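Local coordinates for putative ABC transporter, ATP-binding protein ComA (Streptococcus mutans, PDB 3K8U) that is a putative ATP-binding ABC transporter protein, represented here by its peptidase domain of the C39 family, a papain-like cysteine peptidase fold, at residues V86-G91 and H96-Y101. Numbering follows the deposited sequence.
Sequences VHVIKG and HYYVVY
V86 and Y98 face each other as an antiparallel hydrogen-bonded pair, with V86 N to Y98 O and Y98 N to V86 O both 3.0 Å. H87 and Y97 form the next, non-hydrogen-bonded pair, and V88 N then reaches H96 O at 3.0 Å. On the face of V86, V88, H96 and Y98, methyl CG2 of V88 sits over the centre of the Y98 ring, a CH-pi contact with CG2 3.6 Å from the centroid. V86 CG2 touches Y98 CB and V100 CG2. The K90 chain turns at its last two torsions (chi3 64°, chi4 60°), which carries NZ to a weak bond with Y98 OH. E130 takes both groups, by a salt bridge to K90 and a hydrogen bond to Y98. On the other face the H87 and Y97 rings form an offset stack, planes at 27°. H87 CD2 lies 3.9 Å above the Y97 ring, toward its rim, and H96 O lies at the H87 ring edge. Beyond the two segments, H87 NE2 bonds to L94 O, Y97 OH to T49 O and H96 NE2 to D112. Strands 84-90 and 93-104 form a beta hairpin inside the antiparallel sheet. Helix 124-130 covers V86, V88 and Y98 through F127, while helix 17-28 packs against Y97 and V99.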
ATOM      1  N   VAL A  86       0.375   2.584  -2.562  1.00 10.47           N
ATOM      2  CA  VAL A  86       1.190   3.678  -3.093  1.00 10.23           C
ATOM      3  C   VAL A  86       2.566   3.699  -2.448  1.00 11.67           C
ATOM      4  O   VAL A  86       2.731   3.296  -1.291  1.00 11.26           O
ATOM      5  CB  VAL A  86       0.532   5.079  -2.904  1.00 10.26           C
ATOM      6  CG1 VAL A  86      -0.718   5.197  -3.766  1.00  8.60           C
ATOM      7  CG2 VAL A  86       0.205   5.339  -1.433  1.00 12.01           C
ATOM      8  N   HIS A  87       3.552   4.165  -3.208  1.00 10.22           N
ATOM      9  CA  HIS A  87       4.927   4.266  -2.731  1.00 12.18           C
ATOM     10  C   HIS A  87       5.144   5.697  -2.248  1.00 11.42           C
ATOM     11  O   HIS A  87       4.930   6.658  -3.000  1.00 10.65           O
ATOM     12  CB  HIS A  87       5.897   3.935  -3.876  1.00 12.92           C
ATOM     13  CG  HIS A  87       7.340   3.909  -3.472  1.00 16.66           C
ATOM     14  ND1 HIS A  87       8.366   4.074  -4.379  1.00 16.86           N
ATOM     15  CD2 HIS A  87       7.931   3.739  -2.265  1.00 17.76           C
ATOM     16  CE1 HIS A  87       9.525   4.008  -3.748  1.00 17.77           C
ATOM     17  NE2 HIS A  87       9.289   3.806  -2.465  1.00 17.95           N
ATOM     18  N   VAL A  88       5.535   5.842  -0.986  1.00 12.27           N
ATOM     19  CA  VAL A  88       5.765   7.166  -0.410  1.00 13.20           C
ATOM     20  C   VAL A  88       7.146   7.255   0.214  1.00 15.97           C
ATOM     21  O   VAL A  88       7.613   6.300   0.839  1.00 17.50           O
ATOM     22  CB  VAL A  88       4.706   7.525   0.662  1.00 13.87           C
ATOM     23  CG1 VAL A  88       3.331   7.663   0.022  1.00 13.74           C
ATOM     24  CG2 VAL A  88       4.671   6.453   1.761  1.00 16.63           C
ATOM     25  N   ILE A  89       7.814   8.388   0.007  1.00 14.86           N
ATOM     26  CA  ILE A  89       9.144   8.598   0.569  1.00 19.66           C
ATOM     27  C   ILE A  89       8.975   9.331   1.898  1.00 22.46           C
ATOM     28  O   ILE A  89       8.398  10.414   1.948  1.00 22.32           O
ATOM     29  CB  ILE A  89      10.037   9.463  -0.365  1.00 20.08           C
ATOM     30  CG1 ILE A  89      10.052   8.884  -1.781  1.00 17.67           C
ATOM     31  CG2 ILE A  89      11.458   9.556   0.195  1.00 20.69           C
ATOM     32  CD1 ILE A  89      10.685   7.503  -1.900  1.00 17.82           C
ATOM     33  N   LYS A  90       9.431   8.713   2.980  1.00 27.72           N
ATOM     34  CA  LYS A  90       9.323   9.329   4.296  1.00 31.85           C
ATOM     35  C   LYS A  90      10.706   9.432   4.910  1.00 34.29           C
ATOM     36  O   LYS A  90      11.251   8.445   5.408  1.00 34.76           O
ATOM     37  CB  LYS A  90       8.390   8.517   5.196  1.00 32.60           C
ATOM     38  CG  LYS A  90       6.963   8.438   4.685  1.00 33.12           C
ATOM     39  CD  LYS A  90       6.036   7.817   5.711  1.00 35.50           C
ATOM     40  CE  LYS A  90       5.930   8.675   6.959  1.00 36.22           C
ATOM     41  NZ  LYS A  90       5.394  10.032   6.672  1.00 38.94           N
ATOM     42  N   GLY A  91      11.271  10.636   4.872  1.00 36.75           N
ATOM     43  CA  GLY A  91      12.606  10.841   5.400  1.00 38.31           C
ATOM     44  C   GLY A  91      13.565  10.032   4.551  1.00 39.50           C
ATOM     45  O   GLY A  91      13.505  10.091   3.321  1.00 40.02           O
ATOM     46  N   HIS A  96       8.865   2.723   1.693  1.00 18.16           N
ATOM     47  CA  HIS A  96       7.688   2.764   2.547  1.00 16.18           C
ATOM     48  C   HIS A  96       6.461   2.849   1.644  1.00 14.61           C
ATOM     49  O   HIS A  96       6.521   3.436   0.563  1.00 13.59           O
ATOM     50  CB  HIS A  96       7.731   3.964   3.497  1.00 16.12           C
ATOM     51  CG  HIS A  96       6.842   3.808   4.690  1.00 18.69           C
ATOM     52  ND1 HIS A  96       7.207   3.067   5.795  1.00 18.84           N
ATOM     53  CD2 HIS A  96       5.589   4.257   4.937  1.00 16.83           C
ATOM     54  CE1 HIS A  96       6.217   3.064   6.669  1.00 18.22           C
ATOM     55  NE2 HIS A  96       5.224   3.779   6.173  1.00 18.37           N
ATOM     56  N   TYR A  97       5.356   2.247   2.079  1.00 13.60           N
ATOM     57  CA  TYR A  97       4.126   2.250   1.294  1.00 12.26           C
ATOM     58  C   TYR A  97       2.925   2.487   2.191  1.00 13.48           C
ATOM     59  O   TYR A  97       2.982   2.230   3.391  1.00 13.50           O
ATOM     60  CB  TYR A  97       3.917   0.891   0.600  1.00 13.15           C
ATOM     61  CG  TYR A  97       5.035   0.463  -0.322  1.00 16.35           C
ATOM     62  CD1 TYR A  97       4.968   0.710  -1.690  1.00 17.94           C
ATOM     63  CD2 TYR A  97       6.169  -0.180   0.179  1.00 19.13           C
ATOM     64  CE1 TYR A  97       6.007   0.334  -2.540  1.00 20.87           C
ATOM     65  CE2 TYR A  97       7.208  -0.559  -0.657  1.00 18.78           C
ATOM     66  CZ  TYR A  97       7.123  -0.299  -2.012  1.00 21.88           C
ATOM     67  OH  TYR A  97       8.161  -0.663  -2.837  1.00 26.15           O
ATOM     68  N   TYR A  98       1.838   2.959   1.590  1.00 11.66           N
ATOM     69  CA  TYR A  98       0.579   3.174   2.300  1.00 11.16           C
ATOM     70  C   TYR A  98      -0.492   2.442   1.517  1.00 12.49           C
ATOM     71  O   TYR A  98      -0.317   2.119   0.336  1.00 11.64           O
ATOM     72  CB  TYR A  98       0.113   4.635   2.255  1.00 11.98           C
ATOM     73  CG  TYR A  98       0.899   5.679   3.004  1.00 11.18           C
ATOM     74  CD1 TYR A  98       1.742   5.349   4.061  1.00 11.87           C
ATOM     75  CD2 TYR A  98       0.760   7.026   2.662  1.00 11.26           C
ATOM     76  CE1 TYR A  98       2.428   6.341   4.765  1.00 11.55           C
ATOM     77  CE2 TYR A  98       1.437   8.020   3.352  1.00 11.94           C
ATOM     78  CZ  TYR A  98       2.266   7.676   4.400  1.00 14.58           C
ATOM     79  OH  TYR A  98       2.924   8.675   5.076  1.00 15.15           O
ATOM     80  N   VAL A  99      -1.607   2.192   2.187  1.00 13.26           N
ATOM     81  CA  VAL A  99      -2.771   1.628   1.535  1.00 13.15           C
ATOM     82  C   VAL A  99      -3.658   2.874   1.431  1.00 14.18           C
ATOM     83  O   VAL A  99      -3.643   3.716   2.333  1.00 12.25           O
ATOM     84  CB  VAL A  99      -3.497   0.590   2.416  1.00 13.89           C
ATOM     85  CG1 VAL A  99      -4.790   0.158   1.740  1.00 14.18           C
ATOM     86  CG2 VAL A  99      -2.600  -0.623   2.661  1.00 12.06           C
ATOM     87  N   VAL A 100      -4.333   3.063   0.300  1.00 12.15           N
ATOM     88  CA  VAL A 100      -5.225   4.208   0.164  1.00 12.86           C
ATOM     89  C   VAL A 100      -6.643   3.647   0.143  1.00 12.90           C
ATOM     90  O   VAL A 100      -6.983   2.834  -0.715  1.00 12.86           O
ATOM     91  CB  VAL A 100      -4.938   5.047  -1.110  1.00 13.37           C
ATOM     92  CG1 VAL A 100      -5.906   6.225  -1.184  1.00 15.12           C
ATOM     93  CG2 VAL A 100      -3.513   5.570  -1.074  1.00 13.58           C
ATOM     94  N   TYR A 101      -7.446   4.059   1.119  1.00 14.91           N
ATOM     95  CA  TYR A 101      -8.819   3.574   1.266  1.00 16.39           C
ATOM     96  C   TYR A 101      -9.891   4.454   0.649  1.00 18.62           C
ATOM     97  O   TYR A 101     -10.969   3.971   0.305  1.00 19.04           O
ATOM     98  CB  TYR A 101      -9.143   3.390   2.746  1.00 18.28           C
ATOM     99  CG  TYR A 101      -8.232   2.426   3.456  1.00 19.14           C
ATOM    100  CD1 TYR A 101      -8.357   1.050   3.271  1.00 19.18           C
ATOM    101  CD2 TYR A 101      -7.242   2.892   4.316  1.00 20.55           C
ATOM    102  CE1 TYR A 101      -7.513   0.160   3.929  1.00 19.20           C
ATOM    103  CE2 TYR A 101      -6.397   2.018   4.974  1.00 20.80           C
ATOM    104  CZ  TYR A 101      -6.534   0.658   4.779  1.00 19.06           C
ATOM    105  OH  TYR A 101      -5.674  -0.195   5.424  1.00 22.97           O
TER